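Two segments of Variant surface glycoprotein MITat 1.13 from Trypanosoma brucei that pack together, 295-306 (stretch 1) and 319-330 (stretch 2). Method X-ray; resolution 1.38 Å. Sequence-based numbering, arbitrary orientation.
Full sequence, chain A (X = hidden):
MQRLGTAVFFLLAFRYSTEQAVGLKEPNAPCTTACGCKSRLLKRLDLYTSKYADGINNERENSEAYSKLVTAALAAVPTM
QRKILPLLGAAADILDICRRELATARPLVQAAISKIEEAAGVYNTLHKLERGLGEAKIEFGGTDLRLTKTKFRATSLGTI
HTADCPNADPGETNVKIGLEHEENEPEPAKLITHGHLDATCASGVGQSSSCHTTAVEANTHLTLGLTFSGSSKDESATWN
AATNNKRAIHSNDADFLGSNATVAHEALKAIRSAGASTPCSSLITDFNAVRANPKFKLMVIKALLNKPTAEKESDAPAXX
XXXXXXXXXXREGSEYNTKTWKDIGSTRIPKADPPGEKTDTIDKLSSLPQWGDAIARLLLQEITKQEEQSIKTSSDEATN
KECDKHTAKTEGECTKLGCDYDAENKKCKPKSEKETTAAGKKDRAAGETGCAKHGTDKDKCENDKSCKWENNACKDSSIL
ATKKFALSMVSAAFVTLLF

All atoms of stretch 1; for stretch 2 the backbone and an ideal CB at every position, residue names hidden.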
# COMPACT_ATOMS: atom_id res chain seq x y z
N LYS A 295 -13.66 -33.50 8.13
CA LYS A 295 -13.95 -33.99 6.78
C LYS A 295 -12.85 -34.93 6.29
O LYS A 295 -13.14 -35.89 5.58
CB LYS A 295 -14.13 -32.81 5.83
CG LYS A 295 -15.31 -31.93 6.17
CD LYS A 295 -15.30 -30.64 5.36
CE LYS A 295 -16.46 -29.70 5.75
NZ LYS A 295 -16.26 -28.29 5.24
N PHE A 296 -11.61 -34.70 6.73
CA PHE A 296 -10.52 -35.61 6.36
C PHE A 296 -10.70 -36.95 7.05
O PHE A 296 -10.65 -38.01 6.40
CB PHE A 296 -9.18 -34.97 6.78
CG PHE A 296 -8.03 -35.91 6.77
CD1 PHE A 296 -7.41 -36.24 5.58
CD2 PHE A 296 -7.55 -36.45 7.95
CE1 PHE A 296 -6.34 -37.11 5.56
CE2 PHE A 296 -6.48 -37.33 7.94
CZ PHE A 296 -5.87 -37.66 6.77
N LYS A 297 -10.92 -36.94 8.35
CA LYS A 297 -11.10 -38.21 9.05
C LYS A 297 -12.30 -38.96 8.50
O LYS A 297 -12.27 -40.19 8.35
CB LYS A 297 -11.26 -37.96 10.53
CG LYS A 297 -10.10 -37.20 11.16
CD LYS A 297 -10.39 -36.86 12.60
CE LYS A 297 -9.65 -35.63 13.07
NZ LYS A 297 -10.25 -35.09 14.32
N LEU A 298 -13.40 -38.26 8.23
CA LEU A 298 -14.58 -38.92 7.67
C LEU A 298 -14.31 -39.53 6.29
O LEU A 298 -14.76 -40.64 6.01
CB LEU A 298 -15.77 -37.98 7.63
CG LEU A 298 -17.05 -38.50 6.99
CD1 LEU A 298 -17.52 -39.74 7.76
CD2 LEU A 298 -18.09 -37.41 6.99
N MET A 299 -13.70 -38.78 5.38
CA MET A 299 -13.39 -39.33 4.06
C MET A 299 -12.33 -40.42 4.11
O MET A 299 -12.33 -41.28 3.22
CB MET A 299 -13.08 -38.19 3.08
CG MET A 299 -12.94 -38.59 1.63
SD MET A 299 -14.34 -39.50 0.96
CE MET A 299 -15.63 -38.28 0.88
N VAL A 300 -11.45 -40.45 5.12
CA VAL A 300 -10.64 -41.65 5.31
C VAL A 300 -11.52 -42.88 5.49
O VAL A 300 -11.28 -43.94 4.89
CB VAL A 300 -9.66 -41.48 6.48
CG1 VAL A 300 -9.05 -42.81 6.82
CG2 VAL A 300 -8.58 -40.46 6.12
N ILE A 301 -12.57 -42.76 6.31
CA ILE A 301 -13.49 -43.88 6.54
C ILE A 301 -14.22 -44.23 5.25
O ILE A 301 -14.35 -45.40 4.88
CB ILE A 301 -14.48 -43.50 7.65
CG1 ILE A 301 -13.74 -43.23 8.96
CG2 ILE A 301 -15.51 -44.64 7.83
CD1 ILE A 301 -14.63 -42.73 10.08
N LYS A 302 -14.72 -43.22 4.55
CA LYS A 302 -15.54 -43.48 3.38
C LYS A 302 -14.72 -44.10 2.25
O LYS A 302 -15.18 -45.03 1.58
CB LYS A 302 -16.18 -42.17 2.89
CG LYS A 302 -17.25 -41.59 3.84
CD LYS A 302 -17.52 -40.13 3.67
CE LYS A 302 -18.51 -39.81 2.68
NZ LYS A 302 -19.83 -40.48 2.88
N ALA A 303 -13.52 -43.57 2.02
CA ALA A 303 -12.74 -43.90 0.83
C ALA A 303 -11.67 -44.95 1.09
O ALA A 303 -11.31 -45.67 0.16
CB ALA A 303 -12.07 -42.63 0.27
N LEU A 304 -11.12 -45.02 2.30
CA LEU A 304 -10.02 -45.93 2.60
C LEU A 304 -10.41 -47.10 3.49
O LEU A 304 -9.62 -48.05 3.58
CB LEU A 304 -8.84 -45.18 3.21
CG LEU A 304 -8.13 -44.21 2.26
CD1 LEU A 304 -7.13 -43.31 3.00
CD2 LEU A 304 -7.42 -44.97 1.16
N LEU A 305 -11.57 -47.07 4.14
CA LEU A 305 -12.04 -48.19 4.96
C LEU A 305 -13.30 -48.82 4.39
O LEU A 305 -13.99 -49.56 5.11
CB LEU A 305 -12.27 -47.74 6.40
CG LEU A 305 -11.02 -47.32 7.16
CD1 LEU A 305 -11.37 -46.89 8.57
CD2 LEU A 305 -10.00 -48.46 7.18
N ASN A 306 -13.62 -48.56 3.12
CA ASN A 306 -14.70 -49.27 2.42
C ASN A 306 -16.05 -49.07 3.11
O ASN A 306 -16.88 -49.98 3.16
CB ASN A 306 -14.37 -50.77 2.26
CG ASN A 306 -15.24 -51.48 1.21
OD1 ASN A 306 -15.56 -50.90 0.17
ND2 ASN A 306 -15.62 -52.74 1.49
N UNK A 319 -8.65 -47.00 15.80
CA UNK A 319 -7.47 -47.74 15.36
C UNK A 319 -7.53 -47.89 13.85
O UNK A 319 -6.55 -47.65 13.29
CB UNK A 319 -7.38 -49.11 16.04
N UNK A 320 -8.58 -48.41 13.24
CA UNK A 320 -8.63 -48.66 11.81
C UNK A 320 -8.41 -47.37 11.04
O UNK A 320 -7.73 -47.37 10.02
CB UNK A 320 -9.97 -49.29 11.42
N UNK A 321 -8.97 -46.26 11.53
CA UNK A 321 -8.74 -44.96 10.91
C UNK A 321 -7.26 -44.60 10.94
O UNK A 321 -6.69 -44.15 9.94
CB UNK A 321 -9.56 -43.88 11.61
N UNK A 322 -6.60 -44.81 12.08
CA UNK A 322 -5.19 -44.46 12.16
C UNK A 322 -4.35 -45.35 11.26
O UNK A 322 -3.40 -44.87 10.63
CB UNK A 322 -4.70 -44.56 13.61
N UNK A 323 -4.66 -46.65 11.19
CA UNK A 323 -3.92 -47.53 10.30
C UNK A 323 -4.12 -47.14 8.84
O UNK A 323 -3.19 -47.25 8.03
CB UNK A 323 -4.35 -48.98 10.52
N UNK A 324 -5.33 -46.73 8.48
CA UNK A 324 -5.57 -46.26 7.11
C UNK A 324 -4.78 -44.98 6.81
O UNK A 324 -4.17 -44.87 5.74
CB UNK A 324 -7.06 -46.01 6.89
N UNK A 325 -4.75 -44.04 7.75
CA UNK A 325 -3.95 -42.82 7.59
C UNK A 325 -2.48 -43.18 7.42
O UNK A 325 -1.81 -42.69 6.50
CB UNK A 325 -4.13 -41.89 8.79
N UNK A 326 -1.97 -44.09 8.25
CA UNK A 326 -0.56 -44.47 8.14
C UNK A 326 -0.25 -45.16 6.82
O UNK A 326 0.82 -44.93 6.24
CB UNK A 326 -0.17 -45.39 9.30
N UNK A 327 -1.16 -46.01 6.32
CA UNK A 327 -0.91 -46.69 5.05
C UNK A 327 -0.94 -45.70 3.89
O UNK A 327 -0.17 -45.83 2.93
CB UNK A 327 -1.94 -47.80 4.82
N UNK A 328 -1.83 -44.71 3.97
CA UNK A 328 -2.00 -43.82 2.84
C UNK A 328 -0.97 -42.71 2.80
O UNK A 328 -0.57 -42.29 1.71
CB UNK A 328 -3.40 -43.21 2.86
N UNK A 329 -0.52 -42.22 3.96
CA UNK A 329 0.30 -41.01 4.00
C UNK A 329 1.62 -41.21 4.73
O UNK A 329 2.29 -40.23 5.03
CB UNK A 329 -0.48 -39.88 4.67
N UNK A 330 2.03 -42.45 4.97
CA UNK A 330 3.12 -42.74 5.87
C UNK A 330 2.69 -42.59 7.31
O UNK A 330 1.66 -41.99 7.63
CB UNK A 330 4.31 -41.83 5.57

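The two helices cross almost at right angles (86°), their axes approaching to 9.8 Å, and the contact, 487 Å² with both sides summed, is apolar without a hydrogen bond across it.

Position 319 has nothing of stretch 1 within 5.5 Å of its ideal CB, so many residues fit; it is D319. At 320 CA-to-CB points toward stretch 1, and the ideal CB lies 4.0 Å from L305 CD1. A chain with an aliphatic base and a free end would suit. E320 packs its CB against L305 CD1 at 4.0 Å.

Position 321 points sideways. Its ideal CB is 4.6 Å from L305 CD1, 4.9 Å from V300 CG1 and 5.0 Å from I301 CG1, an apolar setting for valine, isoleucine or leucine. V321, at chi1 t, brings CG2 to 3.7 Å from I301 CG1 and 3.9 Å from L305 CD1.

Positions 322 and 323 point away and sideways, without neighbours in stretch 1, and leave the choice wide. They are N322 and N323; N323 ND2 donates to D319 O one turn back (2.8 Å).

Position 324 points toward stretch 1. The ideal CB already touches V300 CG1 and L305 CD2, each at 3.8 Å, and lies 4.2 Å from L304 CB, so a small residue such as alanine or serine suits, the apolar surroundings favouring the former. A324 makes these three contacts with its CB.

At 325 the direction is sideways, but F296 CZ is 5.0 Å and V300 CG1 5.4 Å from the ideal CB, leaving room for a longer apolar chain. I325 (m, t) reaches back: CD1 lies 3.8 Å from F296 CE2, and CG1 4.0 Å from V300 CG2.

At 326 the ideal CB has nothing of stretch 1 within 5.5 Å, so many residues would fit; it is N326. Position 327 points toward stretch 1 but finds no atom within 5.5 Å of its ideal CB, so a small polar residue is one possibility; S327 OG instead donates to N323 O (3.1 Å).

At 328 the ideal CB is 3.7 Å from L304 CD1, again favouring a small side chain. A328 sets its CB at that distance.

Position 329 points toward stretch 1 across a gap, so a long side chain is needed for contact; leucine, methionine or an aromatic is plausible. Y329 extends CE2 to 3.7 Å from F296 CE1, at the edge of the F296 ring, with ring planes at 42°.

At 330 phi is 75°, which favours glycine, and G330 leaves the helical conformation here.

Stretch 2 319-330: DEVNNAINSAYG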
# COMPACT_ATOMS: atom_id res chain seq x y z
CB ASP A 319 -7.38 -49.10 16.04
CG ASP A 319 -6.60 -49.03 17.32
OD1 ASP A 319 -6.38 -50.10 17.90
OD2 ASP A 319 -6.22 -47.91 17.71
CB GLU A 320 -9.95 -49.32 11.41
CG GLU A 320 -10.04 -50.81 11.73
CD GLU A 320 -9.20 -51.66 10.78
OE1 GLU A 320 -9.51 -51.70 9.57
OE2 GLU A 320 -8.22 -52.28 11.26
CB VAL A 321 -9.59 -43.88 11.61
CG1 VAL A 321 -9.22 -42.49 11.12
CG2 VAL A 321 -11.07 -44.16 11.39
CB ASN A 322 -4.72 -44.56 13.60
CG ASN A 322 -5.17 -43.38 14.44
OD1 ASN A 322 -5.06 -42.23 14.01
ND2 ASN A 322 -5.69 -43.66 15.63
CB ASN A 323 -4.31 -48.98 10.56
CG ASN A 323 -3.67 -49.52 11.80
OD1 ASN A 323 -2.62 -50.14 11.74
ND2 ASN A 323 -4.29 -49.25 12.95
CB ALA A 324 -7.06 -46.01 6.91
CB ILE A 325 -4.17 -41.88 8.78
CG1 ILE A 325 -5.57 -41.26 8.69
CG2 ILE A 325 -3.10 -40.79 8.83
CD1 ILE A 325 -6.04 -40.53 9.94
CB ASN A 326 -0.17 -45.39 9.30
CG ASN A 326 -0.22 -44.70 10.65
OD1 ASN A 326 -0.23 -43.47 10.75
ND2 ASN A 326 -0.20 -45.50 11.72
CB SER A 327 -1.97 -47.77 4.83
OG SER A 327 -1.82 -48.83 5.75
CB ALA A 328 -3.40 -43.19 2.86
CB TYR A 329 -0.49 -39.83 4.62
CG TYR A 329 -1.87 -39.66 4.06
CD1 TYR A 329 -2.04 -39.20 2.78
CD2 TYR A 329 -3.00 -39.96 4.81
CE1 TYR A 329 -3.31 -39.10 2.22
CE2 TYR A 329 -4.25 -39.85 4.28
CZ TYR A 329 -4.42 -39.35 2.99
OH TYR A 329 -5.71 -39.28 2.45
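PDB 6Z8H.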